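Local structure of Myo-inositol-1-phosphate synthase-related protein (Thermotoga maritima MSB8, 3CIN) at residues S26-G31 with G334-L339; L32-L35 with E39-P42; Y177-Y182 with N212-F217; V340-I345 with R384-L389. The protein is of unassigned function but carries nicotinamide-adenine-dinucleotide in a Rossmann-type domain and assembles from four chains. All coordinates share one frame; numbering follows the deposited sequence.

Contact 1 of 4, residues S26-G31 with G334-L339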
loop_
_atom_site.group_PDB
_atom_site.type_symbol
_atom_site.label_atom_id
_atom_site.label_comp_id
_atom_site.label_asym_id
_atom_site.label_seq_id
_atom_site.Cartn_x
_atom_site.Cartn_y
_atom_site.Cartn_z
ATOM N N SER A 26 30.057 -8.919 2.884
ATOM C CA SER A 26 30.582 -7.954 3.770
ATOM C C SER A 26 29.613 -7.691 4.946
ATOM O O SER A 26 30.040 -7.416 6.038
ATOM C CB SER A 26 30.906 -6.684 3.004
ATOM O OG SER A 26 31.935 -6.911 2.061
ATOM N N THR A 27 28.312 -7.810 4.717
ATOM C CA THR A 27 27.346 -7.649 5.801
ATOM C C THR A 27 27.441 -8.858 6.748
ATOM O O THR A 27 27.382 -8.680 7.971
ATOM C CB THR A 27 25.964 -7.540 5.241
ATOM O OG1 THR A 27 25.932 -6.393 4.387
ATOM C CG2 THR A 27 24.932 -7.365 6.356
ATOM N N PHE A 28 27.598 -10.051 6.192
ATOM C CA PHE A 28 27.850 -11.290 6.979
ATOM C C PHE A 28 29.036 -11.099 7.870
ATOM O O PHE A 28 28.981 -11.362 9.072
ATOM C CB PHE A 28 28.080 -12.456 6.007
ATOM C CG PHE A 28 28.519 -13.733 6.643
ATOM C CD1 PHE A 28 27.717 -14.415 7.557
ATOM C CD2 PHE A 28 29.731 -14.301 6.277
ATOM C CE1 PHE A 28 28.104 -15.637 8.079
ATOM C CE2 PHE A 28 30.150 -15.521 6.816
ATOM C CZ PHE A 28 29.374 -16.170 7.771
ATOM N N VAL A 29 30.113 -10.575 7.311
ATOM C CA VAL A 29 31.351 -10.426 8.096
ATOM C C VAL A 29 31.199 -9.365 9.169
ATOM O O VAL A 29 31.595 -9.549 10.341
ATOM C CB VAL A 29 32.603 -10.197 7.195
ATOM C CG1 VAL A 29 33.855 -9.824 8.017
ATOM C CG2 VAL A 29 32.869 -11.468 6.302
ATOM N N ALA A 30 30.619 -8.249 8.785
ATOM C CA ALA A 30 30.523 -7.108 9.713
ATOM C C ALA A 30 29.542 -7.442 10.850
ATOM O O ALA A 30 29.777 -7.103 12.032
ATOM C CB ALA A 30 30.068 -5.913 8.954
ATOM N N GLY A 31 28.435 -8.069 10.482
ATOM C CA GLY A 31 27.429 -8.492 11.459
ATOM C C GLY A 31 28.011 -9.501 12.433
ATOM O O GLY A 31 27.800 -9.415 13.659
ATOM N N GLY A 334 22.168 -12.608 7.777
ATOM C CA GLY A 334 21.698 -13.281 8.947
ATOM C C GLY A 334 21.435 -14.746 8.737
ATOM O O GLY A 334 21.757 -15.576 9.594
ATOM N N LEU A 335 20.865 -15.081 7.595
ATOM C CA LEU A 335 20.650 -16.506 7.275
ATOM C C LEU A 335 21.970 -17.240 7.218
ATOM O O LEU A 335 22.081 -18.392 7.679
ATOM C CB LEU A 335 19.927 -16.667 5.961
ATOM C CG LEU A 335 18.503 -16.138 5.935
ATOM C CD1 LEU A 335 17.863 -16.606 4.617
ATOM C CD2 LEU A 335 17.663 -16.600 7.167
ATOM N N LEU A 336 22.991 -16.563 6.719
ATOM C CA LEU A 336 24.285 -17.229 6.547
ATOM C C LEU A 336 24.916 -17.603 7.907
ATOM O O LEU A 336 25.686 -18.580 7.996
ATOM C CB LEU A 336 25.230 -16.348 5.708
ATOM C CG LEU A 336 25.001 -16.398 4.194
ATOM C CD1 LEU A 336 25.829 -15.318 3.448
ATOM C CD2 LEU A 336 25.311 -17.770 3.592
ATOM N N VAL A 337 24.632 -16.818 8.946
ATOM C CA VAL A 337 25.167 -17.098 10.278
ATOM C C VAL A 337 24.668 -18.487 10.705
ATOM O O VAL A 337 25.375 -19.227 11.331
ATOM C CB VAL A 337 24.828 -16.025 11.270
ATOM C CG1 VAL A 337 25.314 -16.430 12.685
ATOM C CG2 VAL A 337 25.498 -14.668 10.829
ATOM N N ASP A 338 23.416 -18.810 10.399
ATOM C CA ASP A 338 22.895 -20.169 10.682
ATOM C C ASP A 338 23.470 -21.228 9.720
ATOM O O ASP A 338 23.874 -22.311 10.152
ATOM C CB ASP A 338 21.371 -20.237 10.559
ATOM C CG ASP A 338 20.628 -19.775 11.778
ATOM O OD1 ASP A 338 21.222 -19.464 12.854
ATOM O OD2 ASP A 338 19.360 -19.770 11.720
ATOM N N LEU A 339 23.456 -20.918 8.426
ATOM C CA LEU A 339 23.813 -21.886 7.375
ATOM C C LEU A 339 25.237 -22.396 7.519
ATOM O O LEU A 339 25.487 -23.574 7.318
ATOM C CB LEU A 339 23.622 -21.301 5.993
ATOM C CG LEU A 339 22.183 -21.185 5.571
ATOM C CD1 LEU A 339 22.037 -20.181 4.397
ATOM C CD2 LEU A 339 21.590 -22.542 5.216
#
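Helices 23-36 and 328-348 pass each other where Phe28 faces Leu336 and Val337, and within residues 26-31 and 334-339 the nearest CA atoms are those of Phe28 and Gly334, 6.8 Å apart. Hydrogen bonds do not cross the gap; one aromatic ring bridges it. The CB of Phe28 already points toward the other helix, and its CG stands anti to the backbone N (chi1 172°), which carries the ring outward to the backbone and inner side-chain atoms of Leu336 and Val337. One ortho-meta side of the ring does the touching. Its CD1 rests 3.7 Å from Leu336 CB, and its CE1 packs 3.9 Å from Val337 CG2 and 3.8 Å from the amide nitrogen Val337 N. The CA of Val337 lies in the ring plane at the edge, whereas Leu336 CB and Val337 N approach obliquely. Leu336 touches with the root of its chain and crosses Phe28 at about a right angle. Val337 lies aslant to the phenylalanine and touches with CG2, the methyl beside its own backbone N.

All three touching residues are buried. The side chain of Leu336 is about 8 Å from the bound NAD, and Phe28 also packs on Val340. Phe313 of a second subunit covers Thr27 and Val337, while helix 75-82 takes the side of helix 23-36 formed by Ser26, Val29 and Ala30, and helix 356-362 packs against Leu335 and Leu339.

Contact 2 of 4, residues L32-L35 with E39-P42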
loop_
_atom_site.group_PDB
_atom_site.type_symbol
_atom_site.label_atom_id
_atom_site.label_comp_id
_atom_site.label_asym_id
_atom_site.label_seq_id
_atom_site.Cartn_x
_atom_site.Cartn_y
_atom_site.Cartn_z
ATOM N N LEU A 32 28.745 -10.468 11.897
ATOM C CA LEU A 32 29.326 -11.506 12.721
ATOM C C LEU A 32 30.338 -10.919 13.690
ATOM O O LEU A 32 30.455 -11.378 14.821
ATOM C CB LEU A 32 29.991 -12.571 11.851
ATOM C CG LEU A 32 30.819 -13.618 12.601
ATOM C CD1 LEU A 32 29.966 -14.278 13.654
ATOM C CD2 LEU A 32 31.386 -14.644 11.634
ATOM N N GLU A 33 31.103 -9.934 13.234
ATOM C CA GLU A 33 32.039 -9.241 14.124
ATOM C C GLU A 33 31.328 -8.596 15.299
ATOM O O GLU A 33 31.767 -8.752 16.444
ATOM C CB GLU A 33 32.848 -8.194 13.368
ATOM C CG GLU A 33 34.030 -7.715 14.163
ATOM C CD GLU A 33 35.228 -8.731 14.261
ATOM O OE1 GLU A 33 35.316 -9.740 13.525
ATOM O OE2 GLU A 33 36.114 -8.498 15.105
ATOM N N LYS A 34 30.229 -7.877 15.036
ATOM C CA LYS A 34 29.439 -7.272 16.113
ATOM C C LYS A 34 28.846 -8.314 17.022
ATOM O O LYS A 34 28.789 -8.093 18.221
ATOM C CB LYS A 34 28.324 -6.372 15.580
ATOM C CG LYS A 34 28.816 -5.280 14.649
ATOM C CD LYS A 34 28.872 -3.904 15.282
ATOM C CE LYS A 34 28.390 -2.848 14.287
ATOM N NZ LYS A 34 27.196 -3.334 13.499
ATOM N N LEU A 35 28.438 -9.452 16.474
ATOM C CA LEU A 35 27.882 -10.523 17.302
ATOM C C LEU A 35 28.880 -11.196 18.229
ATOM O O LEU A 35 28.525 -11.535 19.354
ATOM C CB LEU A 35 27.230 -11.589 16.467
ATOM C CG LEU A 35 25.918 -11.315 15.798
ATOM C CD1 LEU A 35 25.542 -12.501 14.915
ATOM C CD2 LEU A 35 24.886 -11.084 16.866
ATOM N N GLU A 39 28.041 -6.452 20.432
ATOM C CA GLU A 39 27.609 -5.105 20.191
ATOM C C GLU A 39 26.191 -5.153 19.714
ATOM O O GLU A 39 25.545 -4.117 19.659
ATOM C CB GLU A 39 28.491 -4.412 19.158
ATOM C CG GLU A 39 29.945 -4.314 19.599
ATOM C CD GLU A 39 30.865 -3.845 18.486
ATOM O OE1 GLU A 39 30.707 -2.692 18.025
ATOM O OE2 GLU A 39 31.741 -4.627 18.066
ATOM N N ILE A 40 25.717 -6.340 19.318
ATOM C CA ILE A 40 24.335 -6.477 18.891
ATOM C C ILE A 40 23.772 -7.836 19.251
ATOM O O ILE A 40 24.520 -8.794 19.389
ATOM C CB ILE A 40 24.164 -6.332 17.348
ATOM C CG1 ILE A 40 24.853 -7.455 16.586
ATOM C CG2 ILE A 40 24.607 -4.957 16.846
ATOM C CD1 ILE A 40 24.915 -7.247 15.060
ATOM N N GLU A 41 22.446 -7.929 19.285
ATOM C CA GLU A 41 21.770 -9.205 19.439
ATOM C C GLU A 41 21.607 -9.857 18.083
ATOM O O GLU A 41 21.581 -9.163 17.081
ATOM C CB GLU A 41 20.370 -8.991 20.031
ATOM C CG GLU A 41 20.349 -8.670 21.523
ATOM C CD GLU A 41 20.982 -9.790 22.332
ATOM O OE1 GLU A 41 20.333 -10.838 22.483
ATOM O OE2 GLU A 41 22.136 -9.642 22.775
ATOM N N PRO A 42 21.489 -11.209 18.033
ATOM C CA PRO A 42 21.347 -11.900 16.768
ATOM C C PRO A 42 19.962 -11.863 16.116
ATOM O O PRO A 42 19.501 -12.887 15.587
ATOM C CB PRO A 42 21.715 -13.344 17.111
ATOM C CG PRO A 42 21.457 -13.463 18.567
ATOM C CD PRO A 42 21.539 -12.127 19.179
#
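Lys34 meets both Glu39 and Ile40, and its side chain can be followed outward from the helix. CB lies against the end of Ile40, 3.6 Å from CD1 and 3.8 Å from CG1. The chain then bends at each later torsion, and CD passes across the Glu39 carboxylate, 3.5 Å from OE1, with the two side chains at about a right angle. The amino group moves on from there: NZ stays 5.8 Å from Glu39 OE1, too far for a salt bridge, and finds instead a weak hydrogen bond to Asn314 of a second subunit and a long, weak ion pair with Asp85.

In the backbone, the bond from Glu39 N to Lys34 O, 2.9 Å long with an N-H...O angle of 152°, ties the outgoing chain to the last turn of the helix. Ile40 has CG1 between its backbone N and carbonyl carbon (chi1 65°), and this lays the branch over the turn, where Leu35 CD2 packs 3.6 Å from CG1. The same methyl continues to the ring of Pro42 and sits 3.4 Å from Ile40 O, a carbonyl oxygen buried here without a partner in the model.

The chain leaving the C-terminal end of helix 23-36 thus folds back over the last turn, with Ile40 and Pro42 on Leu35. It is a helix-to-strand connection of the Rossmann-type domain, from the first helix of the chain, which follows strand 14-19, to strand 58-65.

Contact 3 of 4, residues Y177-Y182 with N212-F217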
loop_
_atom_site.group_PDB
_atom_site.type_symbol
_atom_site.label_atom_id
_atom_site.label_comp_id
_atom_site.label_asym_id
_atom_site.label_seq_id
_atom_site.Cartn_x
_atom_site.Cartn_y
_atom_site.Cartn_z
ATOM N N TYR A 177 32.528 -27.497 -8.286
ATOM C CA TYR A 177 33.390 -28.562 -8.749
ATOM C C TYR A 177 34.678 -28.591 -7.920
ATOM O O TYR A 177 35.040 -29.655 -7.388
ATOM C CB TYR A 177 33.652 -28.402 -10.232
ATOM C CG TYR A 177 34.497 -29.478 -10.839
ATOM C CD1 TYR A 177 33.950 -30.633 -11.348
ATOM C CD2 TYR A 177 35.878 -29.313 -10.916
ATOM C CE1 TYR A 177 34.741 -31.587 -11.913
ATOM C CE2 TYR A 177 36.665 -30.270 -11.434
ATOM C CZ TYR A 177 36.102 -31.392 -11.965
ATOM O OH TYR A 177 36.919 -32.332 -12.536
ATOM N N ALA A 178 35.384 -27.472 -7.864
ATOM C CA ALA A 178 36.545 -27.350 -6.987
ATOM C C ALA A 178 36.262 -27.741 -5.516
ATOM O O ALA A 178 37.095 -28.404 -4.879
ATOM C CB ALA A 178 37.129 -25.933 -7.052
ATOM N N ALA A 179 35.092 -27.373 -5.003
ATOM C CA ALA A 179 34.703 -27.691 -3.636
ATOM C C ALA A 179 34.625 -29.200 -3.435
ATOM O O ALA A 179 35.011 -29.688 -2.358
ATOM C CB ALA A 179 33.404 -26.964 -3.201
ATOM N N ALA A 180 34.131 -29.952 -4.435
ATOM C CA ALA A 180 34.046 -31.412 -4.322
ATOM C C ALA A 180 35.451 -31.980 -4.303
ATOM O O ALA A 180 35.750 -32.888 -3.524
ATOM C CB ALA A 180 33.267 -32.036 -5.476
ATOM N N LEU A 181 36.330 -31.462 -5.172
ATOM C CA LEU A 181 37.705 -32.001 -5.221
ATOM C C LEU A 181 38.411 -31.702 -3.898
ATOM O O LEU A 181 39.114 -32.578 -3.337
ATOM C CB LEU A 181 38.497 -31.460 -6.413
ATOM C CG LEU A 181 38.245 -32.183 -7.741
ATOM C CD1 LEU A 181 36.837 -32.287 -8.154
ATOM C CD2 LEU A 181 39.032 -31.541 -8.871
ATOM N N TYR A 182 38.197 -30.495 -3.396
ATOM C CA TYR A 182 38.733 -30.080 -2.102
ATOM C C TYR A 182 38.206 -30.957 -0.973
ATOM O O TYR A 182 38.974 -31.462 -0.128
ATOM C CB TYR A 182 38.431 -28.615 -1.866
ATOM C CG TYR A 182 38.634 -28.205 -0.410
ATOM C CD1 TYR A 182 39.917 -28.116 0.157
ATOM C CD2 TYR A 182 37.549 -27.943 0.424
ATOM C CE1 TYR A 182 40.091 -27.767 1.454
ATOM C CE2 TYR A 182 37.730 -27.562 1.747
ATOM C CZ TYR A 182 38.996 -27.486 2.265
ATOM O OH TYR A 182 39.185 -27.133 3.602
ATOM N N ASN A 212 32.076 -37.258 -3.246
ATOM C CA ASN A 212 33.296 -36.591 -2.850
ATOM C C ASN A 212 33.324 -35.956 -1.451
ATOM O O ASN A 212 34.138 -35.067 -1.159
ATOM C CB ASN A 212 33.681 -35.596 -3.934
ATOM C CG ASN A 212 34.210 -36.279 -5.163
ATOM O OD1 ASN A 212 35.327 -36.840 -5.139
ATOM N ND2 ASN A 212 33.389 -36.391 -6.181
ATOM N N ASN A 213 32.440 -36.433 -0.593
ATOM C CA ASN A 213 32.365 -35.989 0.797
ATOM C C ASN A 213 32.024 -34.508 0.934
ATOM O O ASN A 213 32.559 -33.803 1.793
ATOM C CB ASN A 213 33.609 -36.379 1.549
ATOM C CG ASN A 213 33.719 -37.869 1.693
ATOM O OD1 ASN A 213 32.728 -38.586 1.500
ATOM N ND2 ASN A 213 34.913 -38.349 2.034
ATOM N N LEU A 214 31.132 -34.053 0.067
ATOM C CA LEU A 214 30.666 -32.693 0.101
ATOM C C LEU A 214 29.177 -32.563 0.421
ATOM O O LEU A 214 28.339 -33.252 -0.170
ATOM C CB LEU A 214 30.989 -31.978 -1.230
ATOM C CG LEU A 214 30.618 -30.491 -1.316
ATOM C CD1 LEU A 214 31.566 -29.595 -0.541
ATOM C CD2 LEU A 214 30.550 -30.036 -2.788
ATOM N N VAL A 215 28.883 -31.703 1.391
ATOM C CA VAL A 215 27.506 -31.307 1.726
ATOM C C VAL A 215 27.195 -30.042 0.932
ATOM O O VAL A 215 27.977 -29.091 0.891
ATOM C CB VAL A 215 27.350 -30.972 3.241
ATOM C CG1 VAL A 215 25.879 -30.682 3.573
ATOM C CG2 VAL A 215 27.846 -32.087 4.097
ATOM N N VAL A 216 26.009 -29.997 0.348
ATOM C CA VAL A 216 25.604 -28.867 -0.422
ATOM C C VAL A 216 24.293 -28.333 0.143
ATOM O O VAL A 216 23.358 -29.102 0.325
ATOM C CB VAL A 216 25.420 -29.240 -1.902
ATOM C CG1 VAL A 216 24.804 -28.097 -2.661
ATOM C CG2 VAL A 216 26.793 -29.563 -2.545
ATOM N N PHE A 217 24.264 -27.036 0.441
ATOM C CA PHE A 217 22.973 -26.345 0.672
ATOM C C PHE A 217 22.731 -25.433 -0.527
ATOM O O PHE A 217 23.629 -24.687 -0.995
ATOM C CB PHE A 217 22.959 -25.500 1.936
ATOM C CG PHE A 217 23.213 -26.272 3.258
ATOM C CD1 PHE A 217 22.890 -27.613 3.429
ATOM C CD2 PHE A 217 23.746 -25.556 4.342
ATOM C CE1 PHE A 217 23.086 -28.231 4.689
ATOM C CE2 PHE A 217 23.931 -26.148 5.550
ATOM C CZ PHE A 217 23.656 -27.490 5.729
#
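No hydrogen bond joins Ala180 to Asn212, although the two touch; the shortest sound polar bond here runs inside helix 171-186, from Tyr182 N to Ala178 O at 2.8 Å. The contact itself is made by methyl and methylene groups lying on the alanine methyls and on the helix backbone. The CA atoms of Ala180 and Asn212 are 5.4 Å apart, a closeness consistent with the small size of alanine.

Asn212 directs its CB at the helix, where it lies 3.4 Å from Ala180 O and 3.9 Å from Ala180 CB. Its amide turns to another partner: ND2 donates to Leu208 O, so CB rests on Ala180 while the amide ties back to helix 203-211. Two residues on, Leu214 also points toward the helix. With its CG anti to the backbone N (chi1 -177°), it spreads two methyls over the alanine pair: CD1 meets Ala179, 3.9 Å from its O and 4.2 Å from its CB, while CD2 lies over Ala180, 3.9 Å from the backbone N. The forked end thus straddles neighbouring residues of one helical turn.

Leu208 and Ala209 of helix 203-211 also touch Ala180 and Leu214 respectively, and Phe191 of strand 189-193 touches Ala179. Helix-on-sheet packing of this kind is characteristic of an alpha/beta Rossmann-type fold: strands 189-193 and 214-217 are parallel neighbours joined through helix 203-211 in a beta-alpha-beta crossover, and helix 171-186, from the preceding crossover, packs on one face of the sheet, on the start of strand 214-217.

Contact 4 of 4, residues V340-I345 with R384-L389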
loop_
_atom_site.group_PDB
_atom_site.type_symbol
_atom_site.label_atom_id
_atom_site.label_comp_id
_atom_site.label_asym_id
_atom_site.label_seq_id
_atom_site.Cartn_x
_atom_site.Cartn_y
_atom_site.Cartn_z
ATOM N N VAL A 340 26.187 -21.541 7.885
ATOM C CA VAL A 340 27.522 -22.037 8.125
ATOM C C VAL A 340 27.602 -23.003 9.310
ATOM O O VAL A 340 28.368 -23.967 9.281
ATOM C CB VAL A 340 28.580 -20.898 8.282
ATOM C CG1 VAL A 340 28.659 -20.031 7.006
ATOM C CG2 VAL A 340 28.385 -20.078 9.561
ATOM N N ARG A 341 26.832 -22.756 10.369
ATOM C CA ARG A 341 26.844 -23.642 11.556
ATOM C C ARG A 341 26.100 -24.937 11.235
ATOM O O ARG A 341 26.519 -26.020 11.603
ATOM C CB ARG A 341 26.187 -22.939 12.733
ATOM C CG ARG A 341 26.975 -21.679 13.196
ATOM C CD ARG A 341 26.418 -21.045 14.380
ATOM N NE ARG A 341 25.149 -20.379 14.143
ATOM C CZ ARG A 341 24.360 -19.900 15.123
ATOM N NH1 ARG A 341 24.689 -20.021 16.431
ATOM N NH2 ARG A 341 23.225 -19.318 14.796
ATOM N N LEU A 342 24.975 -24.832 10.545
ATOM C CA LEU A 342 24.284 -26.026 10.091
ATOM C C LEU A 342 25.128 -26.842 9.107
ATOM O O LEU A 342 25.003 -28.082 9.034
ATOM C CB LEU A 342 22.966 -25.647 9.426
ATOM C CG LEU A 342 21.879 -25.023 10.297
ATOM C CD1 LEU A 342 20.731 -24.466 9.416
ATOM C CD2 LEU A 342 21.361 -26.002 11.359
ATOM N N GLY A 343 25.954 -26.183 8.313
ATOM C CA GLY A 343 26.839 -26.918 7.393
ATOM C C GLY A 343 27.842 -27.767 8.154
ATOM O O GLY A 343 28.127 -28.890 7.767
ATOM N N LYS A 344 28.402 -27.218 9.220
ATOM C CA LYS A 344 29.334 -27.994 10.073
ATOM C C LYS A 344 28.636 -29.186 10.756
ATOM O O LYS A 344 29.205 -30.265 10.870
ATOM C CB LYS A 344 29.976 -27.059 11.080
ATOM C CG LYS A 344 31.026 -27.668 11.966
ATOM C CD LYS A 344 32.193 -28.189 11.142
ATOM C CE LYS A 344 33.425 -28.491 11.969
ATOM N NZ LYS A 344 33.127 -29.237 13.213
ATOM N N ILE A 345 27.384 -29.020 11.220
ATOM C CA ILE A 345 26.622 -30.144 11.731
ATOM C C ILE A 345 26.398 -31.228 10.667
ATOM O O ILE A 345 26.587 -32.429 10.918
ATOM C CB ILE A 345 25.238 -29.688 12.322
ATOM C CG1 ILE A 345 25.463 -28.857 13.611
ATOM C CG2 ILE A 345 24.364 -30.874 12.634
ATOM C CD1 ILE A 345 24.239 -28.012 14.040
ATOM N N ARG A 384 14.136 -27.274 12.439
ATOM C CA ARG A 384 14.490 -27.388 13.887
ATOM C C ARG A 384 14.713 -28.853 14.295
ATOM O O ARG A 384 15.681 -29.182 14.968
ATOM C CB ARG A 384 13.465 -26.735 14.769
ATOM C CG ARG A 384 13.328 -25.214 14.599
ATOM C CD ARG A 384 12.353 -24.626 15.621
ATOM N NE ARG A 384 12.781 -24.839 17.006
ATOM C CZ ARG A 384 13.622 -24.049 17.668
ATOM N NH1 ARG A 384 14.085 -22.925 17.122
ATOM N NH2 ARG A 384 13.968 -24.364 18.903
ATOM N N ILE A 385 13.829 -29.746 13.869
ATOM C CA ILE A 385 13.953 -31.143 14.241
ATOM C C ILE A 385 15.249 -31.712 13.677
ATOM O O ILE A 385 15.928 -32.429 14.363
ATOM C CB ILE A 385 12.755 -31.971 13.760
ATOM C CG1 ILE A 385 11.506 -31.580 14.551
ATOM C CG2 ILE A 385 13.016 -33.496 13.968
ATOM C CD1 ILE A 385 10.163 -31.913 13.830
ATOM N N TRP A 386 15.574 -31.391 12.431
ATOM C CA TRP A 386 16.839 -31.851 11.804
ATOM C C TRP A 386 18.051 -31.398 12.621
ATOM O O TRP A 386 19.039 -32.153 12.784
ATOM C CB TRP A 386 16.950 -31.307 10.372
ATOM C CG TRP A 386 18.222 -31.751 9.665
ATOM C CD1 TRP A 386 18.404 -32.881 8.904
ATOM C CD2 TRP A 386 19.488 -31.084 9.703
ATOM N NE1 TRP A 386 19.693 -32.942 8.461
ATOM C CE2 TRP A 386 20.369 -31.828 8.913
ATOM C CE3 TRP A 386 19.945 -29.902 10.301
ATOM C CZ2 TRP A 386 21.721 -31.465 8.751
ATOM C CZ3 TRP A 386 21.263 -29.549 10.137
ATOM C CH2 TRP A 386 22.134 -30.325 9.383
ATOM N N ALA A 387 17.980 -30.180 13.146
ATOM C CA ALA A 387 19.091 -29.549 13.864
ATOM C C ALA A 387 19.229 -30.058 15.263
ATOM O O ALA A 387 20.130 -29.626 15.963
ATOM C CB ALA A 387 18.919 -28.019 13.906
ATOM N N GLY A 388 18.320 -30.919 15.709
ATOM C CA GLY A 388 18.319 -31.422 17.099
ATOM C C GLY A 388 17.666 -30.510 18.122
ATOM O O GLY A 388 17.947 -30.596 19.310
ATOM N N LEU A 389 16.771 -29.645 17.689
ATOM C CA LEU A 389 16.071 -28.749 18.586
ATOM C C LEU A 389 14.644 -29.182 18.751
ATOM O O LEU A 389 14.157 -29.986 17.964
ATOM C CB LEU A 389 16.119 -27.325 18.045
ATOM C CG LEU A 389 17.513 -26.782 17.736
ATOM C CD1 LEU A 389 17.405 -25.462 16.982
ATOM C CD2 LEU A 389 18.360 -26.603 19.000
#
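The six-membered end of the Trp386 indole pushes toward the ridge formed by Leu342 and Ile345, which are three residues apart on helix 328-348. With CG anti to the backbone N (chi1 180°), the ring leaves its own helix and reaches across. Leu342 CD2 fills the corner between this ring and the next residue, 3.8 Å from Trp386 CZ3 and 4.1 Å from Ala387 CB. Ile345 CG2 approaches obliquely, off the ring plane, to within 4.0 Å of Trp386 CH2, the two side chains sliding past each other in opposite directions. At the same end of the ring Leu342 O lies near its plane, 3.7 Å from Trp386 CH2.

Just beyond, Gly388 ends helix 376-386 in a Schellman motif, with Leu389 N bonded to Arg384 O and positive phi at the glycine, so the chain turns away after Ala387. Pro357 and Val358 of helix 356-362 also pack on the tryptophan.

NE1 of the indole is hydrogen-bonded to Glu351, and the ring makes a cation-pi contact with Arg349, while the six-membered end packs on the leucine and isoleucine. With no hydrogen bond across it, the interface rests on van der Waals packing.

How the contacts relate
Contacts 1 and 3 are buried, whereas contacts 2 and 4 are partly buried and lie further out than contact 1. Helix 23-36 carries both contact 1 and contact 2, and helix 328-348 both contact 1 and contact 4, so contact 1 shares an element with each of them. Phe28 touches Val340, and Phe217 of contact 3 touches Leu339 of contact 1 and Leu342 and Gly343 of contact 4. Contacts 1 and 2 meet a second subunit; contacts 3 and 4 do not. Contacts 1, 3 and 4 lack hydrogen bonds across them, although contact 4 is partly exposed, while contact 2, the outermost, adds a backbone hydrogen bond and charged residues to its apolar packing.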